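Long-range contacts in methyltransferase WBDD (Escherichia coli, PDB 4AZS), which works as a bifunctional kinase and methyltransferase that regulates the chain length of the O antigen in Escherichia coli O9a: residues Pro67-Asp72 and Glu134-Ile139; Glu179-Gly184 and Thr209-Val214; Tyr440-Glu445 and Val453-Leu458. All coordinates share one frame; numbering follows the deposited sequence.

Interaction 1 (Pro67-Asp72 and Glu134-Ile139)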
loop_
_atom_site.group_PDB
_atom_site.type_symbol
_atom_site.label_atom_id
_atom_site.label_comp_id
_atom_site.label_asym_id
_atom_site.label_seq_id
_atom_site.Cartn_x
_atom_site.Cartn_y
_atom_site.Cartn_z
ATOM N N PRO A 67 -15.200 -38.615 -45.847
ATOM C CA PRO A 67 -15.649 -38.340 -44.517
ATOM C C PRO A 67 -14.553 -37.545 -43.785
ATOM O O PRO A 67 -13.404 -37.697 -44.142
ATOM C CB PRO A 67 -15.828 -39.733 -43.909
ATOM C CG PRO A 67 -15.986 -40.659 -45.064
ATOM C CD PRO A 67 -15.033 -40.076 -46.066
ATOM N N LEU A 68 -14.911 -36.693 -42.814
ATOM C CA LEU A 68 -13.933 -35.815 -42.162
ATOM C C LEU A 68 -13.523 -36.310 -40.800
ATOM O O LEU A 68 -14.305 -36.965 -40.127
ATOM C CB LEU A 68 -14.509 -34.412 -41.974
ATOM C CG LEU A 68 -15.151 -33.727 -43.200
ATOM C CD1 LEU A 68 -15.554 -32.313 -42.856
ATOM C CD2 LEU A 68 -14.234 -33.737 -44.396
ATOM N N ASN A 69 -12.296 -35.961 -40.401
ATOM C CA ASN A 69 -11.894 -35.933 -39.011
ATOM C C ASN A 69 -12.269 -34.605 -38.325
ATOM O O ASN A 69 -11.897 -33.518 -38.789
ATOM C CB ASN A 69 -10.417 -36.164 -38.961
ATOM C CG ASN A 69 -10.048 -37.536 -39.514
ATOM O OD1 ASN A 69 -10.624 -38.502 -39.106
ATOM N ND2 ASN A 69 -9.071 -37.608 -40.432
ATOM N N VAL A 70 -13.038 -34.690 -37.258
ATOM C CA VAL A 70 -13.601 -33.516 -36.597
ATOM C C VAL A 70 -13.160 -33.469 -35.150
ATOM O O VAL A 70 -13.177 -34.498 -34.442
ATOM C CB VAL A 70 -15.143 -33.562 -36.613
ATOM C CG1 VAL A 70 -15.717 -32.290 -35.969
ATOM C CG2 VAL A 70 -15.620 -33.748 -38.035
ATOM N N LEU A 71 -12.741 -32.267 -34.739
ATOM C CA LEU A 71 -12.391 -31.977 -33.374
ATOM C C LEU A 71 -13.457 -31.089 -32.710
ATOM O O LEU A 71 -13.791 -30.015 -33.224
ATOM C CB LEU A 71 -11.009 -31.296 -33.344
ATOM C CG LEU A 71 -10.458 -30.825 -31.989
ATOM C CD1 LEU A 71 -10.130 -31.952 -31.028
ATOM C CD2 LEU A 71 -9.210 -29.995 -32.193
ATOM N N ASP A 72 -13.960 -31.519 -31.560
ATOM C CA ASP A 72 -15.050 -30.819 -30.850
ATOM C C ASP A 72 -14.495 -30.359 -29.495
ATOM O O ASP A 72 -14.335 -31.171 -28.578
ATOM C CB ASP A 72 -16.239 -31.762 -30.654
ATOM C CG ASP A 72 -17.475 -31.088 -30.090
ATOM O OD1 ASP A 72 -17.494 -29.871 -29.780
ATOM O OD2 ASP A 72 -18.463 -31.840 -29.920
ATOM N N GLU A 134 -4.328 -33.540 -39.004
ATOM C CA GLU A 134 -4.919 -34.511 -38.097
ATOM C C GLU A 134 -6.468 -34.329 -38.153
ATOM O O GLU A 134 -7.198 -35.277 -38.252
ATOM C CB GLU A 134 -4.287 -34.262 -36.715
ATOM C CG GLU A 134 -4.811 -34.986 -35.492
ATOM C CD GLU A 134 -4.046 -34.623 -34.189
ATOM O OE1 GLU A 134 -3.300 -33.608 -34.115
ATOM O OE2 GLU A 134 -4.245 -35.350 -33.190
ATOM N N PHE A 135 -6.954 -33.090 -38.181
ATOM C CA PHE A 135 -8.376 -32.826 -38.214
ATOM C C PHE A 135 -8.630 -31.898 -39.358
ATOM O O PHE A 135 -7.863 -30.967 -39.558
ATOM C CB PHE A 135 -8.803 -32.151 -36.919
ATOM C CG PHE A 135 -8.700 -33.043 -35.711
ATOM C CD1 PHE A 135 -9.678 -34.027 -35.457
ATOM C CD2 PHE A 135 -7.652 -32.905 -34.818
ATOM C CE1 PHE A 135 -9.566 -34.876 -34.365
ATOM C CE2 PHE A 135 -7.541 -33.743 -33.718
ATOM C CZ PHE A 135 -8.507 -34.728 -33.487
ATOM N N ASP A 136 -9.744 -32.114 -40.052
ATOM C CA ASP A 136 -10.203 -31.282 -41.174
ATOM C C ASP A 136 -11.068 -30.113 -40.685
ATOM O O ASP A 136 -10.933 -29.011 -41.160
ATOM C CB ASP A 136 -11.053 -32.126 -42.089
ATOM C CG ASP A 136 -10.364 -33.405 -42.519
ATOM O OD1 ASP A 136 -9.230 -33.305 -43.003
ATOM O OD2 ASP A 136 -10.954 -34.513 -42.320
ATOM N N LEU A 137 -11.875 -30.375 -39.664
ATOM C CA LEU A 137 -12.860 -29.451 -39.123
ATOM C C LEU A 137 -12.735 -29.438 -37.589
ATOM O O LEU A 137 -12.664 -30.482 -36.938
ATOM C CB LEU A 137 -14.280 -29.917 -39.502
ATOM C CG LEU A 137 -15.445 -29.125 -38.920
ATOM C CD1 LEU A 137 -15.502 -27.716 -39.518
ATOM C CD2 LEU A 137 -16.783 -29.786 -39.107
ATOM N N ALA A 138 -12.684 -28.248 -37.012
ATOM C CA ALA A 138 -12.778 -28.102 -35.583
ATOM C C ALA A 138 -13.999 -27.230 -35.298
ATOM O O ALA A 138 -14.287 -26.264 -36.042
ATOM C CB ALA A 138 -11.527 -27.464 -35.010
ATOM N N ILE A 139 -14.692 -27.558 -34.225
ATOM C CA ILE A 139 -15.786 -26.746 -33.775
ATOM C C ILE A 139 -15.510 -26.301 -32.357
ATOM O O ILE A 139 -15.067 -27.070 -31.496
ATOM C CB ILE A 139 -17.163 -27.433 -33.887
ATOM C CG1 ILE A 139 -17.300 -28.621 -32.980
ATOM C CG2 ILE A 139 -17.415 -27.939 -35.327
ATOM C CD1 ILE A 139 -18.741 -29.131 -32.996
HETATM O O HOH W 1 -7.715 -35.085 -41.688
#
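L71 lies over the F135 ring where two parallel strands start side by side in the sheet of the class I (Rossmann-like) methyltransferase fold. L71 CB stands 3.8 Å from the ring centroid, 14° off the normal, a CH-pi contact over one face. L71 CD1 extends over the ring toward CE2 and CZ. The edge of the ring meets the N69-V70 peptide. V92 and L130 also pack on F135. V70 and L137 point the same way from the sheet, side by side, with CG1 of V70 4.2 Å from CD2 of L137. D72 and I139 share that face. CG1 of I139 sits between its backbone N and carbonyl carbon (chi1 66°), which brings the chain across to the D72 carboxylate. D72 OD2 is hydrogen-bonded to S81 OG. The backbones join through L71 N to L137 O and I139 N to L71 O, both 2.8 Å. Near the start of the strands N69 O accepts from the N-H groups of D136 and L137. The D136 carboxylate crosses back to the other strand and is also salt-bridged to R66. Its OD2 takes the N-H of N69 at 2.8 Å, on the anti side and 28° out of the carboxylate plane.

Interaction 2 (Glu179-Gly184 and Thr209-Val214). Unlike the reference sequence in segment 179-184: F181 (reference Leu).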
loop_
_atom_site.group_PDB
_atom_site.type_symbol
_atom_site.label_atom_id
_atom_site.label_comp_id
_atom_site.label_asym_id
_atom_site.label_seq_id
_atom_site.Cartn_x
_atom_site.Cartn_y
_atom_site.Cartn_z
ATOM N N GLU A 179 -24.142 -9.534 -23.941
ATOM C CA GLU A 179 -24.791 -10.418 -23.007
ATOM C C GLU A 179 -24.738 -9.758 -21.628
ATOM O O GLU A 179 -23.819 -9.007 -21.297
ATOM C CB GLU A 179 -24.152 -11.800 -23.083
ATOM C CG GLU A 179 -24.397 -12.443 -24.448
ATOM C CD GLU A 179 -23.960 -13.896 -24.511
ATOM O OE1 GLU A 179 -24.611 -14.739 -23.854
ATOM O OE2 GLU A 179 -22.928 -14.159 -25.193
ATOM N N PRO A 180 -25.783 -9.930 -20.848
ATOM C CA PRO A 180 -25.940 -9.039 -19.694
ATOM C C PRO A 180 -25.100 -9.450 -18.426
ATOM O O PRO A 180 -25.177 -8.775 -17.401
ATOM C CB PRO A 180 -27.461 -9.146 -19.408
ATOM C CG PRO A 180 -27.769 -10.575 -19.783
ATOM C CD PRO A 180 -26.945 -10.826 -21.027
ATOM N N PHE A 181 -24.313 -10.521 -18.498
ATOM C CA PHE A 181 -23.617 -11.038 -17.313
ATOM C C PHE A 181 -22.257 -10.392 -17.010
ATOM O O PHE A 181 -21.641 -9.756 -17.875
ATOM C CB PHE A 181 -23.479 -12.563 -17.386
ATOM C CG PHE A 181 -24.763 -13.246 -17.755
ATOM C CD1 PHE A 181 -25.775 -13.378 -16.827
ATOM C CD2 PHE A 181 -24.996 -13.639 -19.043
ATOM C CE1 PHE A 181 -26.993 -13.952 -17.163
ATOM C CE2 PHE A 181 -26.203 -14.254 -19.391
ATOM C CZ PHE A 181 -27.186 -14.420 -18.444
ATOM N N TYR A 182 -21.803 -10.559 -15.760
ATOM C CA TYR A 182 -20.557 -9.932 -15.300
ATOM C C TYR A 182 -19.358 -10.293 -16.207
ATOM O O TYR A 182 -18.526 -9.460 -16.442
ATOM C CB TYR A 182 -20.246 -10.293 -13.854
ATOM C CG TYR A 182 -19.893 -11.718 -13.729
ATOM C CD1 TYR A 182 -20.857 -12.696 -13.753
ATOM C CD2 TYR A 182 -18.557 -12.110 -13.682
ATOM C CE1 TYR A 182 -20.535 -14.042 -13.666
ATOM C CE2 TYR A 182 -18.221 -13.454 -13.641
ATOM C CZ TYR A 182 -19.215 -14.404 -13.618
ATOM O OH TYR A 182 -18.903 -15.718 -13.548
ATOM N N TRP A 183 -19.298 -11.498 -16.746
ATOM C CA TRP A 183 -18.127 -11.888 -17.596
ATOM C C TRP A 183 -18.138 -11.223 -18.962
ATOM O O TRP A 183 -17.130 -11.185 -19.641
ATOM C CB TRP A 183 -18.023 -13.402 -17.779
ATOM C CG TRP A 183 -19.291 -14.034 -18.284
ATOM C CD1 TRP A 183 -20.218 -14.756 -17.542
ATOM C CD2 TRP A 183 -19.822 -14.040 -19.665
ATOM N NE1 TRP A 183 -21.238 -15.137 -18.311
ATOM C CE2 TRP A 183 -21.061 -14.739 -19.605
ATOM C CE3 TRP A 183 -19.380 -13.544 -20.893
ATOM C CZ2 TRP A 183 -21.824 -14.995 -20.746
ATOM C CZ3 TRP A 183 -20.184 -13.717 -22.013
ATOM C CH2 TRP A 183 -21.376 -14.443 -21.937
ATOM N N GLY A 184 -19.264 -10.646 -19.362
ATOM C CA GLY A 184 -19.315 -9.877 -20.595
ATOM C C GLY A 184 -18.331 -8.731 -20.616
ATOM O O GLY A 184 -17.873 -8.313 -21.680
ATOM N N THR A 209 -29.332 -18.326 -26.998
ATOM C CA THR A 209 -28.655 -19.127 -25.981
ATOM C C THR A 209 -29.572 -19.579 -24.857
ATOM O O THR A 209 -29.146 -20.365 -24.031
ATOM C CB THR A 209 -27.615 -18.291 -25.245
ATOM O OG1 THR A 209 -28.296 -17.225 -24.572
ATOM C CG2 THR A 209 -26.616 -17.740 -26.194
ATOM N N HIS A 210 -30.768 -18.989 -24.786
ATOM C CA HIS A 210 -31.677 -19.103 -23.615
ATOM C C HIS A 210 -31.174 -18.556 -22.323
ATOM O O HIS A 210 -31.775 -18.814 -21.286
ATOM C CB HIS A 210 -32.147 -20.541 -23.418
ATOM C CG HIS A 210 -32.905 -21.062 -24.615
ATOM N ND1 HIS A 210 -32.311 -21.798 -25.604
ATOM C CD2 HIS A 210 -34.221 -20.871 -25.000
ATOM C CE1 HIS A 210 -33.220 -22.072 -26.557
ATOM N NE2 HIS A 210 -34.396 -21.519 -26.180
ATOM N N LEU A 211 -30.098 -17.774 -22.348
ATOM C CA LEU A 211 -29.685 -17.059 -21.166
ATOM C C LEU A 211 -30.198 -15.646 -21.187
ATOM O O LEU A 211 -30.327 -15.031 -20.129
ATOM C CB LEU A 211 -28.146 -17.018 -21.071
ATOM C CG LEU A 211 -27.457 -18.371 -20.973
ATOM C CD1 LEU A 211 -25.953 -18.238 -21.288
ATOM C CD2 LEU A 211 -27.691 -18.982 -19.602
ATOM N N SER A 212 -30.433 -15.109 -22.386
ATOM C CA SER A 212 -30.841 -13.742 -22.534
ATOM C C SER A 212 -31.310 -13.543 -23.943
ATOM O O SER A 212 -31.196 -14.430 -24.745
ATOM C CB SER A 212 -29.684 -12.761 -22.260
ATOM O OG SER A 212 -28.856 -12.557 -23.417
ATOM N N PRO A 213 -31.799 -12.341 -24.262
ATOM C CA PRO A 213 -32.233 -12.058 -25.608
ATOM C C PRO A 213 -31.081 -11.825 -26.581
ATOM O O PRO A 213 -31.337 -11.735 -27.769
ATOM C CB PRO A 213 -33.003 -10.730 -25.452
ATOM C CG PRO A 213 -33.364 -10.697 -24.012
ATOM C CD PRO A 213 -32.099 -11.212 -23.382
ATOM N N VAL A 214 -29.834 -11.749 -26.106
ATOM C CA VAL A 214 -28.714 -11.494 -26.995
ATOM C C VAL A 214 -28.228 -12.812 -27.609
ATOM O O VAL A 214 -27.877 -13.744 -26.891
ATOM C CB VAL A 214 -27.589 -10.781 -26.227
ATOM C CG1 VAL A 214 -26.400 -10.506 -27.137
ATOM C CG2 VAL A 214 -28.147 -9.511 -25.603
HETATM O O HOH W 2 -27.172 -14.682 -24.445
#
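P180 and S212 touch where two loops of the methyltransferase part meet, one following strand 169-173 and the other joining strands 200-207 and 216-222. CD of P180 lies 3.6 Å from S212 CB. The F181 ring crosses L211 at about a right angle, with CE2 3.8 Å from L211 CB. P180 CG covers one face of this ring. F181 differs from the reference sequence, which has Leu. CG of E179 packs on CG1 of V214 at 3.9 Å. The F181 ring edge meets a backbone oxygen, with CZ 3.6 Å from L211 O. F181 and L211 also pack on P180 and P213 of a neighbouring subunit, and a sulfate lies near F181.

The polar contacts run through one water. It donates to E179 OE1 at 2.6 Å and to V214 O at 2.7 Å. It accepts from T209 OG1 at 2.8 Å and from S212 OG at 2.9 Å. Both hydroxyls also close ST turns, taking the N-H of L211 and of V214. E179 OE1 is also salt-bridged to R216.

No direct hydrogen bond joins the segments. Four bonds fix the water, so it probably acts as a fixed part of the loop pair.

Interaction 3 (Tyr440-Glu445 and Val453-Leu458). Unlike the reference sequence in segment 453-458: V453 (reference Ala).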
loop_
_atom_site.group_PDB
_atom_site.type_symbol
_atom_site.label_atom_id
_atom_site.label_comp_id
_atom_site.label_asym_id
_atom_site.label_seq_id
_atom_site.Cartn_x
_atom_site.Cartn_y
_atom_site.Cartn_z
ATOM N N TYR A 440 -1.525 19.083 -74.852
ATOM C CA TYR A 440 -1.772 20.422 -75.323
ATOM C C TYR A 440 -2.838 20.343 -76.406
ATOM O O TYR A 440 -3.716 21.173 -76.443
ATOM C CB TYR A 440 -0.489 21.117 -75.810
ATOM C CG TYR A 440 -0.728 22.501 -76.335
ATOM C CD1 TYR A 440 -1.062 22.684 -77.646
ATOM C CD2 TYR A 440 -0.637 23.630 -75.516
ATOM C CE1 TYR A 440 -1.300 23.940 -78.171
ATOM C CE2 TYR A 440 -0.897 24.903 -76.031
ATOM C CZ TYR A 440 -1.233 25.034 -77.361
ATOM O OH TYR A 440 -1.516 26.252 -77.956
ATOM N N ALA A 441 -2.791 19.335 -77.275
ATOM C CA ALA A 441 -3.787 19.265 -78.350
ATOM C C ALA A 441 -5.146 19.053 -77.769
ATOM O O ALA A 441 -6.115 19.589 -78.250
ATOM C CB ALA A 441 -3.470 18.166 -79.364
ATOM N N VAL A 442 -5.237 18.274 -76.710
ATOM C CA VAL A 442 -6.535 17.978 -76.173
ATOM C C VAL A 442 -7.116 19.240 -75.608
ATOM O O VAL A 442 -8.323 19.514 -75.778
ATOM C CB VAL A 442 -6.501 16.933 -75.056
ATOM C CG1 VAL A 442 -7.877 16.813 -74.417
ATOM C CG2 VAL A 442 -6.038 15.600 -75.579
ATOM N N TRP A 443 -6.269 20.005 -74.931
ATOM C CA TRP A 443 -6.697 21.242 -74.309
ATOM C C TRP A 443 -7.161 22.284 -75.277
ATOM O O TRP A 443 -7.922 23.123 -74.896
ATOM C CB TRP A 443 -5.627 21.813 -73.371
ATOM C CG TRP A 443 -5.816 21.290 -71.969
ATOM C CD1 TRP A 443 -5.506 20.011 -71.491
ATOM C CD2 TRP A 443 -6.420 21.985 -70.823
ATOM N NE1 TRP A 443 -5.842 19.877 -70.164
ATOM C CE2 TRP A 443 -6.390 21.025 -69.696
ATOM C CE3 TRP A 443 -6.947 23.249 -70.619
ATOM C CZ2 TRP A 443 -6.879 21.346 -68.445
ATOM C CZ3 TRP A 443 -7.433 23.560 -69.347
ATOM C CH2 TRP A 443 -7.392 22.630 -68.287
ATOM N N GLN A 444 -6.749 22.217 -76.539
ATOM C CA GLN A 444 -7.207 23.190 -77.537
ATOM C C GLN A 444 -8.570 22.816 -78.112
ATOM O O GLN A 444 -9.088 23.541 -78.935
ATOM C CB GLN A 444 -6.226 23.269 -78.699
ATOM C CG GLN A 444 -4.838 23.706 -78.291
ATOM C CD GLN A 444 -4.894 24.892 -77.363
ATOM O OE1 GLN A 444 -5.485 25.923 -77.695
ATOM N NE2 GLN A 444 -4.358 24.726 -76.171
ATOM N N GLU A 445 -9.094 21.653 -77.735
ATOM C CA GLU A 445 -10.373 21.186 -78.233
ATOM C C GLU A 445 -11.539 21.782 -77.455
ATOM O O GLU A 445 -11.513 21.836 -76.232
ATOM C CB GLU A 445 -10.496 19.674 -78.076
ATOM C CG GLU A 445 -9.560 18.893 -78.964
ATOM C CD GLU A 445 -9.993 18.837 -80.382
ATOM O OE1 GLU A 445 -11.136 19.240 -80.694
ATOM O OE2 GLU A 445 -9.218 18.283 -81.188
ATOM N N VAL A 453 -12.481 8.349 -77.118
ATOM C CA VAL A 453 -12.194 8.147 -78.525
ATOM C C VAL A 453 -11.236 9.208 -79.040
ATOM O O VAL A 453 -10.263 8.903 -79.749
ATOM C CB VAL A 453 -13.484 8.163 -79.332
ATOM C CG1 VAL A 453 -13.178 8.239 -80.820
ATOM C CG2 VAL A 453 -14.279 6.891 -79.016
ATOM N N LEU A 454 -11.462 10.450 -78.612
ATOM C CA LEU A 454 -10.572 11.567 -79.016
ATOM C C LEU A 454 -9.209 11.457 -78.368
ATOM O O LEU A 454 -8.167 11.682 -79.004
ATOM C CB LEU A 454 -11.211 12.934 -78.679
ATOM C CG LEU A 454 -10.409 14.175 -79.167
ATOM C CD1 LEU A 454 -11.126 14.990 -80.246
ATOM C CD2 LEU A 454 -10.232 15.015 -77.934
ATOM N N LEU A 455 -9.219 11.149 -77.087
ATOM C CA LEU A 455 -7.986 10.974 -76.337
ATOM C C LEU A 455 -7.111 9.913 -76.987
ATOM O O LEU A 455 -5.891 10.112 -77.143
ATOM C CB LEU A 455 -8.315 10.563 -74.906
ATOM C CG LEU A 455 -7.453 11.028 -73.748
ATOM C CD1 LEU A 455 -7.238 12.509 -73.812
ATOM C CD2 LEU A 455 -8.112 10.710 -72.418
ATOM N N LEU A 456 -7.731 8.793 -77.375
ATOM C CA LEU A 456 -6.998 7.710 -78.020
ATOM C C LEU A 456 -6.482 8.142 -79.386
ATOM O O LEU A 456 -5.324 7.922 -79.717
ATOM C CB LEU A 456 -7.868 6.453 -78.141
ATOM C CG LEU A 456 -7.252 5.383 -79.046
ATOM C CD1 LEU A 456 -5.942 4.859 -78.461
ATOM C CD2 LEU A 456 -8.215 4.241 -79.296
ATOM N N ALA A 457 -7.319 8.756 -80.208
ATOM C CA ALA A 457 -6.876 9.138 -81.558
ATOM C C ALA A 457 -5.708 10.125 -81.488
ATOM O O ALA A 457 -4.732 10.004 -82.235
ATOM C CB ALA A 457 -8.029 9.703 -82.383
ATOM N N LEU A 458 -5.771 11.072 -80.559
ATOM C CA LEU A 458 -4.701 12.039 -80.484
ATOM C C LEU A 458 -3.448 11.335 -79.938
ATOM O O LEU A 458 -2.333 11.638 -80.370
ATOM C CB LEU A 458 -5.094 13.267 -79.668
ATOM C CG LEU A 458 -6.033 14.257 -80.349
ATOM C CD1 LEU A 458 -6.502 15.331 -79.387
ATOM C CD2 LEU A 458 -5.383 14.914 -81.543
#
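The backbones of 440-445 and 453-458 come nearest at V442 and L455, whose CA atoms are 7.2 Å apart, and no hydrogen bond crosses between them. V442 reaches over with CG2, the branch anti to its carbonyl carbon. That methyl touches two leucines, L455 CD1 and L458 CD1, each at 3.8 Å. L458 CD1 also lies 4.2 Å from A441 CB, so this one methyl bears on two residues of the first helix. The contact is a small helix-helix packing between helix 435-443 and helix 452-460. The two helices run in roughly opposite directions and are joined by a short connection, a helical hairpin. F404 of helix 397-410 packs on both V442 and L455. L349 of helix 341-357 also touches L455. E445, in the chain just after helix 435-443, adds to the packing. It and L454 come from opposite directions. The E445 chain bends at its second torsion (chi2 -76°), which turns the carboxylate back toward the leucine. OE2 of E445 then lies 3.9 Å from L454 CD1, a van der Waals contact. E445 CG is 4.1 Å from the other methyl, L454 CD2. The second carboxylate oxygen, OE1 of E445, is salt-bridged to R449.

How the interactions relate
Interactions 1 and 2 belong to the methyltransferase part, and interaction 3 lies in the helical region at the other end of the chain. The centres of interactions 1 and 2 are about 29 Å apart, with nearest atoms about 15 Å apart. Interaction 1 lies nearer the bound S-adenosylmethionine, with the D72 side chain about 5 Å from it. The L211 side chain of interaction 2 is about 7 Å away, and its segments are not among the pocket residues. One sheet links them: strands 69-73 and 137-141 are central, and the 209-214 loop joins the edge strand 200-207 to its neighbour 216-222. Interaction 3 is about 63 Å from interaction 1 and about 66 Å from interaction 2, centre to centre.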